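PDB 3TFX: orotidine 5'-phosphate decarboxylase from Lactobacillus acidophilus, which probably catalyses the decarboxylation of orotidine 5'-monophosphate to uridine 5'-monophosphate, the last step of de novo UMP synthesis, as a homodimeric TIM barrel. Local coordinates for residues A91-K102 and L149-D159; P29-M38 and Q55-L63. All coordinates share one frame; numbering follows the deposited sequence.

Contact 1. Residues A91-K102 and L149-D159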
ATOM      1  N   ALA A  91       8.504  -5.762  -2.275  1.00  8.38           N
ATOM      2  CA  ALA A  91       9.377  -6.923  -2.070  1.00  8.89           C
ATOM      3  C   ALA A  91       9.821  -7.016  -0.605  1.00  9.18           C
ATOM      4  O   ALA A  91      10.029  -8.108  -0.091  1.00  8.59           O
ATOM      5  CB  ALA A  91      10.611  -6.862  -2.979  1.00  9.02           C
ATOM      6  N   LEU A  92       9.956  -5.867   0.050  1.00  9.43           N
ATOM      7  CA  LEU A  92      10.218  -5.811   1.490  1.00 10.09           C
ATOM      8  C   LEU A  92       9.198  -6.602   2.335  1.00 10.50           C
ATOM      9  O   LEU A  92       9.509  -7.018   3.452  1.00  9.74           O
ATOM     10  CB  LEU A  92      10.296  -4.353   1.962  1.00 10.07           C
ATOM     11  CG  LEU A  92      11.551  -3.565   1.574  1.00 10.55           C
ATOM     12  CD1 LEU A  92      11.453  -2.117   2.083  1.00  9.65           C
ATOM     13  CD2 LEU A  92      12.813  -4.230   2.101  1.00 10.28           C
ATOM     14  N   GLY A  93       8.000  -6.814   1.782  1.00 10.91           N
ATOM     15  CA  GLY A  93       6.978  -7.660   2.410  1.00 11.47           C
ATOM     16  C   GLY A  93       7.313  -9.145   2.431  1.00 12.22           C
ATOM     17  O   GLY A  93       6.639  -9.935   3.113  1.00 11.70           O
ATOM     18  N   GLY A  94       8.337  -9.532   1.667  1.00 12.25           N
ATOM     19  CA  GLY A  94       8.833 -10.892   1.709  1.00 12.40           C
ATOM     20  C   GLY A  94       8.286 -11.843   0.657  1.00 13.05           C
ATOM     21  O   GLY A  94       7.279 -11.565  -0.026  1.00 12.69           O
ATOM     22  N   SER A  95       8.965 -12.980   0.560  1.00 12.76           N
ATOM     23  CA  SER A  95       8.724 -14.007  -0.443  1.00 13.46           C
ATOM     24  C   SER A  95       7.298 -14.561  -0.499  1.00 12.90           C
ATOM     25  O   SER A  95       6.703 -14.675  -1.585  1.00 13.12           O
ATOM     26  CB  SER A  95       9.681 -15.173  -0.190  1.00 13.60           C
ATOM     27  OG  SER A  95       9.521 -16.113  -1.215  1.00 16.95           O
ATOM     28  N   GLN A  96       6.765 -14.946   0.661  1.00 12.32           N
ATOM     29  CA  GLN A  96       5.425 -15.530   0.712  1.00 12.05           C
ATOM     30  C   GLN A  96       4.337 -14.527   0.316  1.00 11.03           C
ATOM     31  O   GLN A  96       3.352 -14.886  -0.347  1.00 10.50           O
ATOM     32  CB  GLN A  96       5.121 -16.153   2.085  1.00 12.02           C
ATOM     33  CG  GLN A  96       3.722 -16.800   2.136  1.00 13.38           C
ATOM     34  CD  GLN A  96       3.552 -17.936   1.124  1.00 16.65           C
ATOM     35  OE1 GLN A  96       4.376 -18.857   1.070  1.00 19.30           O
ATOM     36  NE2 GLN A  96       2.480 -17.875   0.316  1.00 15.95           N
HETATM   37  N   MSE A  97       4.526 -13.276   0.718  1.00 10.12           N
HETATM   38  CA  MSE A  97       3.573 -12.221   0.388  1.00 10.24           C
HETATM   39  C   MSE A  97       3.493 -12.004  -1.127  1.00  9.69           C
HETATM   40  O   MSE A  97       2.412 -11.789  -1.687  1.00  8.66           O
HETATM   41  CB  MSE A  97       3.959 -10.923   1.096  1.00 10.46           C
HETATM   42  CG  MSE A  97       2.836  -9.916   1.133  1.00 12.46           C
HETATM   43 SE   MSE A  97       3.510  -8.088   1.002  1.00 22.99          SE
HETATM   44  CE  MSE A  97       4.182  -8.152  -0.837  1.00 16.87           C
ATOM     45  N   ILE A  98       4.641 -12.083  -1.793  1.00  9.72           N
ATOM     46  CA  ILE A  98       4.676 -11.917  -3.244  1.00  9.88           C
ATOM     47  C   ILE A  98       3.928 -13.084  -3.915  1.00 10.09           C
ATOM     48  O   ILE A  98       3.096 -12.858  -4.802  1.00  9.87           O
ATOM     49  CB  ILE A  98       6.120 -11.764  -3.784  1.00  9.39           C
ATOM     50  CG1 ILE A  98       6.769 -10.491  -3.241  1.00 10.10           C
ATOM     51  CG2 ILE A  98       6.146 -11.784  -5.331  1.00  9.89           C
ATOM     52  CD1 ILE A  98       8.298 -10.401  -3.503  1.00  9.05           C
ATOM     53  N   LYS A  99       4.216 -14.317  -3.479  1.00 10.13           N
ATOM     54  CA  LYS A  99       3.520 -15.501  -4.003  1.00 10.64           C
ATOM     55  C   LYS A  99       2.008 -15.404  -3.802  1.00 10.19           C
ATOM     56  O   LYS A  99       1.237 -15.739  -4.707  1.00  9.74           O
ATOM     57  CB  LYS A  99       4.023 -16.805  -3.356  1.00 11.17           C
ATOM     58  CG  LYS A  99       5.483 -17.141  -3.635  1.00 14.04           C
ATOM     59  CD  LYS A  99       5.957 -18.297  -2.737  1.00 17.22           C
ATOM     60  CE  LYS A  99       7.439 -18.584  -2.909  1.00 18.31           C
ATOM     61  NZ  LYS A  99       7.832 -19.765  -2.051  1.00 21.31           N
ATOM     62  N   SER A 100       1.589 -14.948  -2.617  1.00  9.75           N
ATOM     63  CA  SER A 100       0.153 -14.816  -2.312  1.00  9.54           C
ATOM     64  C   SER A 100      -0.496 -13.745  -3.184  1.00  8.94           C
ATOM     65  O   SER A 100      -1.613 -13.904  -3.650  1.00  8.66           O
ATOM     66  CB  SER A 100      -0.059 -14.527  -0.817  1.00  9.42           C
ATOM     67  OG  SER A 100       0.273 -15.660  -0.022  1.00 10.84           O
ATOM     68  N   ALA A 101       0.234 -12.666  -3.429  1.00  9.32           N
ATOM     69  CA  ALA A 101      -0.242 -11.586  -4.289  1.00  9.12           C
ATOM     70  C   ALA A 101      -0.563 -12.114  -5.687  1.00  9.53           C
ATOM     71  O   ALA A 101      -1.636 -11.844  -6.232  1.00  9.38           O
ATOM     72  CB  ALA A 101       0.784 -10.465  -4.345  1.00  8.18           C
ATOM     73  N   LYS A 102       0.350 -12.909  -6.237  1.00 10.11           N
ATOM     74  CA  LYS A 102       0.162 -13.480  -7.561  1.00 11.17           C
ATOM     75  C   LYS A 102      -1.013 -14.461  -7.588  1.00 11.53           C
ATOM     76  O   LYS A 102      -1.801 -14.436  -8.534  1.00 11.54           O
ATOM     77  CB  LYS A 102       1.440 -14.162  -8.078  1.00 11.02           C
ATOM     78  CG  LYS A 102       1.346 -14.619  -9.563  1.00 12.51           C
ATOM     79  CD  LYS A 102       1.225 -13.431 -10.549  1.00 15.64           C
ATOM     80  CE  LYS A 102       0.883 -13.896 -11.994  1.00 16.75           C
ATOM     81  NZ  LYS A 102       0.622 -12.756 -12.983  1.00 16.41           N
ATOM     82  N   LEU A 149      16.376  -8.073  -3.631  1.00 12.16           N
ATOM     83  CA  LEU A 149      14.913  -7.943  -3.644  1.00 12.24           C
ATOM     84  C   LEU A 149      14.331  -8.338  -5.010  1.00 12.07           C
ATOM     85  O   LEU A 149      13.338  -9.046  -5.082  1.00 11.30           O
ATOM     86  CB  LEU A 149      14.519  -6.505  -3.307  1.00 11.93           C
ATOM     87  CG  LEU A 149      14.084  -6.111  -1.886  1.00 12.74           C
ATOM     88  CD1 LEU A 149      14.363  -7.128  -0.791  1.00 12.62           C
ATOM     89  CD2 LEU A 149      14.581  -4.742  -1.520  1.00 10.90           C
ATOM     90  N   ALA A 150      14.976  -7.894  -6.088  1.00 12.34           N
ATOM     91  CA  ALA A 150      14.513  -8.216  -7.432  1.00 13.07           C
ATOM     92  C   ALA A 150      14.571  -9.728  -7.723  1.00 13.60           C
ATOM     93  O   ALA A 150      13.586 -10.305  -8.186  1.00 13.52           O
ATOM     94  CB  ALA A 150      15.280  -7.419  -8.473  1.00 12.37           C
ATOM     95  N   LYS A 151      15.712 -10.361  -7.436  1.00 14.50           N
ATOM     96  CA  LYS A 151      15.876 -11.805  -7.642  1.00 15.69           C
ATOM     97  C   LYS A 151      14.820 -12.600  -6.875  1.00 15.84           C
ATOM     98  O   LYS A 151      14.166 -13.490  -7.434  1.00 15.38           O
ATOM     99  CB  LYS A 151      17.275 -12.267  -7.232  1.00 16.29           C
ATOM    100  CG  LYS A 151      18.375 -11.942  -8.229  1.00 18.85           C
ATOM    101  CD  LYS A 151      19.751 -12.379  -7.745  1.00 23.09           C
ATOM    102  CE  LYS A 151      19.894 -13.903  -7.699  1.00 25.88           C
ATOM    103  NZ  LYS A 151      19.853 -14.541  -9.059  1.00 28.54           N
HETATM  104  N   MSE A 152      14.641 -12.247  -5.603  1.00 16.43           N
HETATM  105  CA  MSE A 152      13.640 -12.881  -4.758  1.00 17.30           C
HETATM  106  C   MSE A 152      12.233 -12.731  -5.316  1.00 15.93           C
HETATM  107  O   MSE A 152      11.454 -13.686  -5.280  1.00 15.36           O
HETATM  108  CB  MSE A 152      13.697 -12.344  -3.325  1.00 18.87           C
HETATM  109  CG  MSE A 152      12.786 -13.109  -2.352  1.00 24.16           C
HETATM  110 SE   MSE A 152      12.508 -12.158  -0.669  1.00 40.75          SE
HETATM  111  CE  MSE A 152      11.541 -10.608  -1.355  1.00 35.52           C
ATOM    112  N   ALA A 153      11.912 -11.542  -5.823  1.00 14.54           N
ATOM    113  CA  ALA A 153      10.612 -11.300  -6.451  1.00 14.12           C
ATOM    114  C   ALA A 153      10.393 -12.225  -7.643  1.00 13.97           C
ATOM    115  O   ALA A 153       9.330 -12.846  -7.760  1.00 13.81           O
ATOM    116  CB  ALA A 153      10.484  -9.830  -6.887  1.00 14.01           C
ATOM    117  N   LYS A 154      11.391 -12.305  -8.525  1.00 13.62           N
ATOM    118  CA  LYS A 154      11.370 -13.266  -9.643  1.00 14.35           C
ATOM    119  C   LYS A 154      11.121 -14.698  -9.152  1.00 14.75           C
ATOM    120  O   LYS A 154      10.265 -15.384  -9.683  1.00 14.10           O
ATOM    121  CB  LYS A 154      12.661 -13.186 -10.477  1.00 14.12           C
ATOM    122  CG  LYS A 154      12.942 -14.363 -11.429  1.00 14.41           C
ATOM    123  CD  LYS A 154      12.003 -14.390 -12.618  1.00 16.67           C
ATOM    124  CE  LYS A 154      12.351 -15.484 -13.623  1.00 16.44           C
ATOM    125  NZ  LYS A 154      11.339 -15.516 -14.734  1.00 15.09           N
ATOM    126  N   HIS A 155      11.849 -15.133  -8.123  1.00 15.55           N
ATOM    127  CA  HIS A 155      11.651 -16.492  -7.589  1.00 15.96           C
ATOM    128  C   HIS A 155      10.368 -16.673  -6.792  1.00 15.60           C
ATOM    129  O   HIS A 155      10.041 -17.788  -6.406  1.00 15.56           O
ATOM    130  CB  HIS A 155      12.854 -16.952  -6.766  1.00 16.59           C
ATOM    131  CG  HIS A 155      14.121 -17.030  -7.555  1.00 18.88           C
ATOM    132  ND1 HIS A 155      14.171 -17.565  -8.824  1.00 21.60           N
ATOM    133  CD2 HIS A 155      15.382 -16.639  -7.259  1.00 21.02           C
ATOM    134  CE1 HIS A 155      15.406 -17.483  -9.286  1.00 23.06           C
ATOM    135  NE2 HIS A 155      16.164 -16.937  -8.350  1.00 23.64           N
ATOM    136  N   SER A 156       9.627 -15.587  -6.583  1.00 15.18           N
ATOM    137  CA  SER A 156       8.401 -15.641  -5.799  1.00 15.03           C
ATOM    138  C   SER A 156       7.109 -15.361  -6.571  1.00 14.89           C
ATOM    139  O   SER A 156       6.091 -15.035  -5.963  1.00 15.31           O
ATOM    140  CB  SER A 156       8.500 -14.688  -4.610  1.00 15.32           C
ATOM    141  OG  SER A 156       9.658 -14.966  -3.851  1.00 15.94           O
ATOM    142  N   GLY A 157       7.146 -15.462  -7.895  1.00 14.33           N
ATOM    143  CA  GLY A 157       5.949 -15.223  -8.708  1.00 14.05           C
ATOM    144  C   GLY A 157       5.705 -13.819  -9.250  1.00 13.40           C
ATOM    145  O   GLY A 157       4.708 -13.585  -9.930  1.00 12.96           O
ATOM    146  N   ALA A 158       6.591 -12.873  -8.963  1.00 12.95           N
ATOM    147  CA  ALA A 158       6.452 -11.540  -9.576  1.00 11.74           C
ATOM    148  C   ALA A 158       6.759 -11.625 -11.068  1.00 11.38           C
ATOM    149  O   ALA A 158       7.629 -12.370 -11.486  1.00 11.01           O
ATOM    150  CB  ALA A 158       7.353 -10.528  -8.907  1.00 11.45           C
ATOM    151  N   ASP A 159       6.039 -10.854 -11.870  1.00 11.41           N
ATOM    152  CA  ASP A 159       6.287 -10.823 -13.306  1.00 11.55           C
ATOM    153  C   ASP A 159       7.332  -9.789 -13.714  1.00 11.36           C
ATOM    154  O   ASP A 159       7.834  -9.810 -14.839  1.00 10.26           O
ATOM    155  CB  ASP A 159       4.985 -10.569 -14.041  1.00 11.75           C
ATOM    156  CG  ASP A 159       3.950 -11.617 -13.738  1.00 12.81           C
ATOM    157  OD1 ASP A 159       4.191 -12.799 -14.068  1.00 14.79           O
ATOM    158  OD2 ASP A 159       2.901 -11.260 -13.171  1.00 14.24           O
TER
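Ile98 of helix 95-102 packs against Met152 and Ala153 of helix 149-155, two outer helices of a TIM barrel; the axes of these segments pass 9.2 Å apart at -44°. The apolar contacts divide between the branches of Ile98. Its CD1 lies 3.9 Å from CE of Met152, a selenomethionine, and reaches the backbone of Ala153, while CG2, anti to the backbone N, turns the other way to Ser156 and Ala158 CB. Nearer the barrel, Ala91 CB rests on Leu149 CG at 3.7 Å, and Leu92 and Leu149 meet through their CD2 methyls. The second subunit adds to this side: its Glu135 accepts a hydrogen bond from Ser95 N and packs on Met152.

Polar contacts follow the turn that leaves helix 149-155. Ser95 OG and Ser156 OG lie 2.9 Å apart, and Ser156 OG donates to Met152 O at 2.6 Å, tilted 34° from the carbonyl plane. At the far end Lys102, bent at chi2 (66°), runs its CG and CD past Gly157 O to form a salt bridge with Asp159, which also accepts a hydrogen bond from Leu118 N. Lys102 NZ sits 2.7 Å from Asp159 OD2, on the syn lone pair of that oxygen.

Contact 2. Residues P29-M38 and Q55-L63; sequences PHDVFVKVGM and QGYKIFLDL
Lys35 and Asp62 form the salt bridge of this contact, Lys35 NZ lying 2.8 Å from Asp62 OD2 on the anti lone pair of that oxygen. The lysine chain leaves the backbone extended and then bends at chi3 (89°) and chi4 (100°), which carries the ammonium group over to the carboxylate. Asp62 OD1 is engaged separately, by Lys64 and by the hydroxyl of Thr88, so the carboxylate is gripped through both oxygens; Lys35, Asp62 and Lys64 are all predicted to bind substrate, and Lys64 is the predicted proton donor. An alanine at Lys35 would remove the ammonium group and the methylenes on Phe60, and would probably leave Asp62 OD2 without its charged mate and one face of the ring less covered.

Five backbone hydrogen bonds follow, from Lys58 N to Val32 O at one end to Asp62 N to Val36 O, 2.9 Å, at the other. They join strands 33-36 and 58-63 in parallel, neighbours in the eight-stranded barrel linked by a beta-alpha-beta crossover through helices 38-44 and 46-54. Beyond the last of these bonds, a water donates to Asp62 O and accepts from Met38 N.

On the Lys35 side of the sheet, Lys35 CG lies over the face of the Phe60 ring, 4.0 Å from its centroid. Lys58 CB covers a face of Phe33, whose edge meets Phe60 N. On the other side, Val34 CG2 touches Ile59 CG1, and Val36 CG2 meets Ile59 CG2 and Leu61 CD1. At the N-terminal end Pro29 CB stands over the centre of the Tyr57 ring, 3.8 Å from its centroid, while Val32 CG2 meets the ring edge at Tyr57 CD1, 3.5 Å away.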
ATOM      1  N   PRO A  29      -9.238   4.923 -26.419  1.00 17.78           N
ATOM      2  CA  PRO A  29      -8.982   4.186 -25.188  1.00 17.32           C
ATOM      3  C   PRO A  29      -8.117   2.942 -25.380  1.00 17.09           C
ATOM      4  O   PRO A  29      -7.254   2.677 -24.566  1.00 16.45           O
ATOM      5  CB  PRO A  29     -10.392   3.824 -24.706  1.00 17.51           C
ATOM      6  CG  PRO A  29     -11.228   4.979 -25.162  1.00 17.45           C
ATOM      7  CD  PRO A  29     -10.633   5.428 -26.473  1.00 17.71           C
ATOM      8  N   HIS A  30      -8.322   2.223 -26.473  1.00 17.03           N
ATOM      9  CA  HIS A  30      -7.565   1.005 -26.763  1.00 17.90           C
ATOM     10  C   HIS A  30      -6.094   1.239 -27.067  1.00 17.51           C
ATOM     11  O   HIS A  30      -5.316   0.285 -27.113  1.00 18.08           O
ATOM     12  CB  HIS A  30      -8.238   0.207 -27.885  1.00 18.38           C
ATOM     13  CG  HIS A  30      -9.550  -0.390 -27.471  1.00 21.31           C
ATOM     14  ND1 HIS A  30      -9.639  -1.545 -26.723  1.00 23.25           N
ATOM     15  CD2 HIS A  30     -10.825   0.025 -27.676  1.00 23.79           C
ATOM     16  CE1 HIS A  30     -10.909  -1.827 -26.500  1.00 24.25           C
ATOM     17  NE2 HIS A  30     -11.650  -0.888 -27.065  1.00 24.97           N
ATOM     18  N   ASP A  31      -5.720   2.508 -27.247  1.00 16.83           N
ATOM     19  CA  ASP A  31      -4.339   2.890 -27.485  1.00 16.39           C
ATOM     20  C   ASP A  31      -3.711   3.542 -26.247  1.00 15.69           C
ATOM     21  O   ASP A  31      -2.591   4.028 -26.308  1.00 15.61           O
ATOM     22  CB  ASP A  31      -4.244   3.846 -28.693  1.00 16.32           C
ATOM     23  CG  ASP A  31      -4.835   3.246 -29.969  1.00 17.44           C
ATOM     24  OD1 ASP A  31      -4.792   2.008 -30.115  1.00 19.69           O
ATOM     25  OD2 ASP A  31      -5.362   4.008 -30.816  1.00 17.14           O
ATOM     26  N   VAL A  32      -4.432   3.581 -25.131  1.00 14.70           N
ATOM     27  CA  VAL A  32      -3.900   4.289 -23.976  1.00 13.82           C
ATOM     28  C   VAL A  32      -3.765   3.454 -22.709  1.00 13.59           C
ATOM     29  O   VAL A  32      -4.644   2.655 -22.347  1.00 13.22           O
ATOM     30  CB  VAL A  32      -4.495   5.735 -23.782  1.00 14.09           C
ATOM     31  CG1 VAL A  32      -5.624   6.050 -24.768  1.00 13.05           C
ATOM     32  CG2 VAL A  32      -4.847   6.046 -22.336  1.00 13.86           C
ATOM     33  N   PHE A  33      -2.603   3.629 -22.089  1.00 12.68           N
ATOM     34  CA  PHE A  33      -2.172   2.867 -20.938  1.00 12.00           C
ATOM     35  C   PHE A  33      -1.802   3.928 -19.914  1.00 11.58           C
ATOM     36  O   PHE A  33      -0.881   4.713 -20.134  1.00 11.70           O
ATOM     37  CB  PHE A  33      -0.947   2.005 -21.323  1.00 11.57           C
ATOM     38  CG  PHE A  33      -0.647   0.843 -20.374  1.00 11.81           C
ATOM     39  CD1 PHE A  33       0.026  -0.284 -20.843  1.00 11.64           C
ATOM     40  CD2 PHE A  33      -1.027   0.871 -19.028  1.00 12.52           C
ATOM     41  CE1 PHE A  33       0.334  -1.358 -19.997  1.00 11.33           C
ATOM     42  CE2 PHE A  33      -0.741  -0.210 -18.169  1.00 12.68           C
ATOM     43  CZ  PHE A  33      -0.055  -1.326 -18.660  1.00 11.12           C
ATOM     44  N   VAL A  34      -2.529   3.977 -18.800  1.00 11.13           N
ATOM     45  CA  VAL A  34      -2.239   4.981 -17.778  1.00 10.71           C
ATOM     46  C   VAL A  34      -1.863   4.373 -16.429  1.00 10.83           C
ATOM     47  O   VAL A  34      -2.190   3.214 -16.141  1.00 10.39           O
ATOM     48  CB  VAL A  34      -3.416   5.984 -17.576  1.00 10.66           C
ATOM     49  CG1 VAL A  34      -3.684   6.766 -18.855  1.00  9.32           C
ATOM     50  CG2 VAL A  34      -4.667   5.259 -17.086  1.00 10.41           C
ATOM     51  N   LYS A  35      -1.180   5.173 -15.608  1.00 10.57           N
ATOM     52  CA  LYS A  35      -0.841   4.780 -14.244  1.00 11.25           C
ATOM     53  C   LYS A  35      -1.521   5.703 -13.249  1.00 11.81           C
ATOM     54  O   LYS A  35      -1.337   6.916 -13.312  1.00 12.58           O
ATOM     55  CB  LYS A  35       0.674   4.837 -14.000  1.00 11.12           C
ATOM     56  CG  LYS A  35       1.102   4.321 -12.600  1.00 11.78           C
ATOM     57  CD  LYS A  35       2.600   4.379 -12.413  1.00 15.23           C
ATOM     58  CE  LYS A  35       3.065   5.708 -11.841  1.00 16.11           C
ATOM     59  NZ  LYS A  35       3.330   5.631 -10.369  1.00 16.70           N
ATOM     60  N   VAL A  36      -2.289   5.121 -12.335  1.00 12.25           N
ATOM     61  CA  VAL A  36      -2.839   5.847 -11.183  1.00 12.72           C
ATOM     62  C   VAL A  36      -2.440   5.184  -9.864  1.00 12.39           C
ATOM     63  O   VAL A  36      -2.273   3.962  -9.779  1.00 12.56           O
ATOM     64  CB  VAL A  36      -4.371   6.013 -11.275  1.00 13.41           C
ATOM     65  CG1 VAL A  36      -4.714   7.040 -12.349  1.00 14.30           C
ATOM     66  CG2 VAL A  36      -5.050   4.685 -11.586  1.00 12.29           C
ATOM     67  N   GLY A  37      -2.258   6.007  -8.850  1.00 12.10           N
ATOM     68  CA  GLY A  37      -1.779   5.540  -7.571  1.00 12.05           C
ATOM     69  C   GLY A  37      -2.789   5.834  -6.498  1.00 12.15           C
ATOM     70  O   GLY A  37      -3.981   5.969  -6.778  1.00 11.66           O
HETATM   71  N   MSE A  38      -2.296   5.923  -5.268  1.00 12.47           N
HETATM   72  CA  MSE A  38      -3.107   6.283  -4.102  1.00 13.95           C
HETATM   73  C   MSE A  38      -3.892   7.576  -4.272  1.00 13.19           C
HETATM   74  O   MSE A  38      -5.044   7.645  -3.875  1.00 12.98           O
HETATM   75  CB  MSE A  38      -2.209   6.478  -2.885  1.00 14.45           C
HETATM   76  CG  MSE A  38      -1.834   5.230  -2.195  1.00 19.01           C
HETATM   77 SE   MSE A  38      -0.571   5.734  -0.819  1.00 30.21          SE
HETATM   78  CE  MSE A  38       0.341   4.004  -0.725  1.00 23.37           C
ATOM     79  N   GLN A  55     -14.157   0.339 -20.957  1.00 21.08           N
ATOM     80  CA  GLN A  55     -13.887   1.125 -22.164  1.00 20.94           C
ATOM     81  C   GLN A  55     -12.642   0.686 -22.933  1.00 20.34           C
ATOM     82  O   GLN A  55     -12.428   1.133 -24.064  1.00 20.69           O
ATOM     83  CB  GLN A  55     -13.700   2.594 -21.803  1.00 21.03           C
ATOM     84  CG  GLN A  55     -14.942   3.309 -21.344  1.00 22.55           C
ATOM     85  CD  GLN A  55     -14.644   4.751 -21.005  1.00 26.41           C
ATOM     86  OE1 GLN A  55     -14.056   5.483 -21.813  1.00 28.73           O
ATOM     87  NE2 GLN A  55     -15.032   5.174 -19.805  1.00 27.61           N
ATOM     88  N   GLY A  56     -11.802  -0.152 -22.324  1.00 19.36           N
ATOM     89  CA  GLY A  56     -10.594  -0.617 -23.001  1.00 17.93           C
ATOM     90  C   GLY A  56      -9.285   0.049 -22.595  1.00 17.24           C
ATOM     91  O   GLY A  56      -8.237  -0.288 -23.140  1.00 17.22           O
ATOM     92  N   TYR A  57      -9.327   0.986 -21.648  1.00 16.31           N
ATOM     93  CA  TYR A  57      -8.096   1.555 -21.097  1.00 15.38           C
ATOM     94  C   TYR A  57      -7.272   0.465 -20.405  1.00 15.53           C
ATOM     95  O   TYR A  57      -7.826  -0.429 -19.739  1.00 15.31           O
ATOM     96  CB  TYR A  57      -8.393   2.687 -20.119  1.00 15.40           C
ATOM     97  CG  TYR A  57      -8.885   3.972 -20.764  1.00 14.84           C
ATOM     98  CD1 TYR A  57      -8.005   4.811 -21.450  1.00 14.57           C
ATOM     99  CD2 TYR A  57     -10.229   4.348 -20.684  1.00 14.13           C
ATOM    100  CE1 TYR A  57      -8.451   5.993 -22.049  1.00 14.74           C
ATOM    101  CE2 TYR A  57     -10.688   5.529 -21.279  1.00 14.74           C
ATOM    102  CZ  TYR A  57      -9.792   6.338 -21.966  1.00 16.18           C
ATOM    103  OH  TYR A  57     -10.229   7.510 -22.563  1.00 18.87           O
ATOM    104  N   LYS A  58      -5.956   0.494 -20.614  1.00 14.90           N
ATOM    105  CA  LYS A  58      -5.064  -0.345 -19.828  1.00 14.61           C
ATOM    106  C   LYS A  58      -4.611   0.488 -18.621  1.00 13.99           C
ATOM    107  O   LYS A  58      -4.219   1.648 -18.774  1.00 14.23           O
ATOM    108  CB  LYS A  58      -3.894  -0.863 -20.668  1.00 15.01           C
ATOM    109  CG  LYS A  58      -4.284  -1.935 -21.699  1.00 16.74           C
ATOM    110  CD  LYS A  58      -3.050  -2.641 -22.275  1.00 21.26           C
ATOM    111  CE  LYS A  58      -3.212  -3.040 -23.762  1.00 24.25           C
ATOM    112  NZ  LYS A  58      -4.217  -4.124 -24.027  1.00 25.22           N
ATOM    113  N   ILE A  59      -4.733  -0.076 -17.423  1.00 13.36           N
ATOM    114  CA  ILE A  59      -4.383   0.631 -16.187  1.00 12.73           C
ATOM    115  C   ILE A  59      -3.293  -0.090 -15.412  1.00 11.86           C
ATOM    116  O   ILE A  59      -3.396  -1.277 -15.136  1.00 11.23           O
ATOM    117  CB  ILE A  59      -5.632   0.905 -15.250  1.00 13.37           C
ATOM    118  CG1 ILE A  59      -6.465   2.091 -15.753  1.00 14.06           C
ATOM    119  CG2 ILE A  59      -5.209   1.234 -13.822  1.00 12.45           C
ATOM    120  CD1 ILE A  59      -7.447   1.729 -16.828  1.00 17.82           C
ATOM    121  N   PHE A  60      -2.239   0.660 -15.077  1.00 11.43           N
ATOM    122  CA  PHE A  60      -1.255   0.253 -14.089  1.00 10.27           C
ATOM    123  C   PHE A  60      -1.791   0.830 -12.784  1.00 10.58           C
ATOM    124  O   PHE A  60      -1.694   2.029 -12.544  1.00 10.55           O
ATOM    125  CB  PHE A  60       0.132   0.807 -14.500  1.00 10.18           C
ATOM    126  CG  PHE A  60       1.239   0.635 -13.476  1.00  8.38           C
ATOM    127  CD1 PHE A  60       1.065  -0.080 -12.289  1.00  9.23           C
ATOM    128  CD2 PHE A  60       2.479   1.198 -13.722  1.00  7.74           C
ATOM    129  CE1 PHE A  60       2.117  -0.207 -11.367  1.00  8.51           C
ATOM    130  CE2 PHE A  60       3.532   1.073 -12.816  1.00  8.60           C
ATOM    131  CZ  PHE A  60       3.354   0.371 -11.636  1.00  9.03           C
ATOM    132  N   LEU A  61      -2.417  -0.018 -11.964  1.00 10.77           N
ATOM    133  CA  LEU A  61      -2.897   0.421 -10.655  1.00 10.39           C
ATOM    134  C   LEU A  61      -1.818   0.230  -9.593  1.00 10.22           C
ATOM    135  O   LEU A  61      -1.560  -0.892  -9.130  1.00  9.65           O
ATOM    136  CB  LEU A  61      -4.195  -0.297 -10.262  1.00 10.70           C
ATOM    137  CG  LEU A  61      -4.826   0.102  -8.922  1.00 10.23           C
ATOM    138  CD1 LEU A  61      -4.919   1.624  -8.747  1.00 10.90           C
ATOM    139  CD2 LEU A  61      -6.184  -0.519  -8.813  1.00 10.61           C
ATOM    140  N   ASP A  62      -1.213   1.349  -9.204  1.00  9.76           N
ATOM    141  CA  ASP A  62       0.035   1.359  -8.463  1.00  9.83           C
ATOM    142  C   ASP A  62      -0.190   1.701  -6.984  1.00 10.18           C
ATOM    143  O   ASP A  62       0.016   2.847  -6.553  1.00 10.09           O
ATOM    144  CB  ASP A  62       0.979   2.361  -9.132  1.00  9.97           C
ATOM    145  CG  ASP A  62       2.364   2.415  -8.490  1.00 11.28           C
ATOM    146  OD1 ASP A  62       2.679   1.606  -7.580  1.00 11.40           O
ATOM    147  OD2 ASP A  62       3.140   3.292  -8.913  1.00 11.09           O
ATOM    148  N   LEU A  63      -0.585   0.686  -6.218  1.00  9.75           N
ATOM    149  CA  LEU A  63      -0.933   0.836  -4.802  1.00  9.81           C
ATOM    150  C   LEU A  63       0.096   0.231  -3.837  1.00  9.74           C
ATOM    151  O   LEU A  63      -0.072   0.351  -2.618  1.00 10.10           O
ATOM    152  CB  LEU A  63      -2.302   0.202  -4.553  1.00  9.46           C
ATOM    153  CG  LEU A  63      -3.605   1.005  -4.592  1.00 10.77           C
ATOM    154  CD1 LEU A  63      -3.535   2.363  -5.315  1.00  8.73           C
ATOM    155  CD2 LEU A  63      -4.772   0.129  -5.100  1.00  9.12           C
TER
HETATM  156  O   HOH W   1       0.572   4.906  -5.020  1.00 18.27           O

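How the contacts relate
Contact 2 lies in the barrel wall and contact 1 in the helical layer outside it, and their chemistry differs accordingly. Contact 2 is a buried pairing of adjacent strands, joined by backbone hydrogen bonds and by side-chain packing on both faces, with a charged pair at the predicted substrate site. Contact 1 is partly buried and joins outer helices, and the 3-10 segment before one of them, without a backbone-to-backbone hydrogen bond between its segments; its salt bridge lies away from that site, although Leu92 comes close to the predicted substrate residue His66. No secondary-structure element is shared, and the centres are about 23 Å apart on opposite sides of the chain's centre, yet both touch the second subunit.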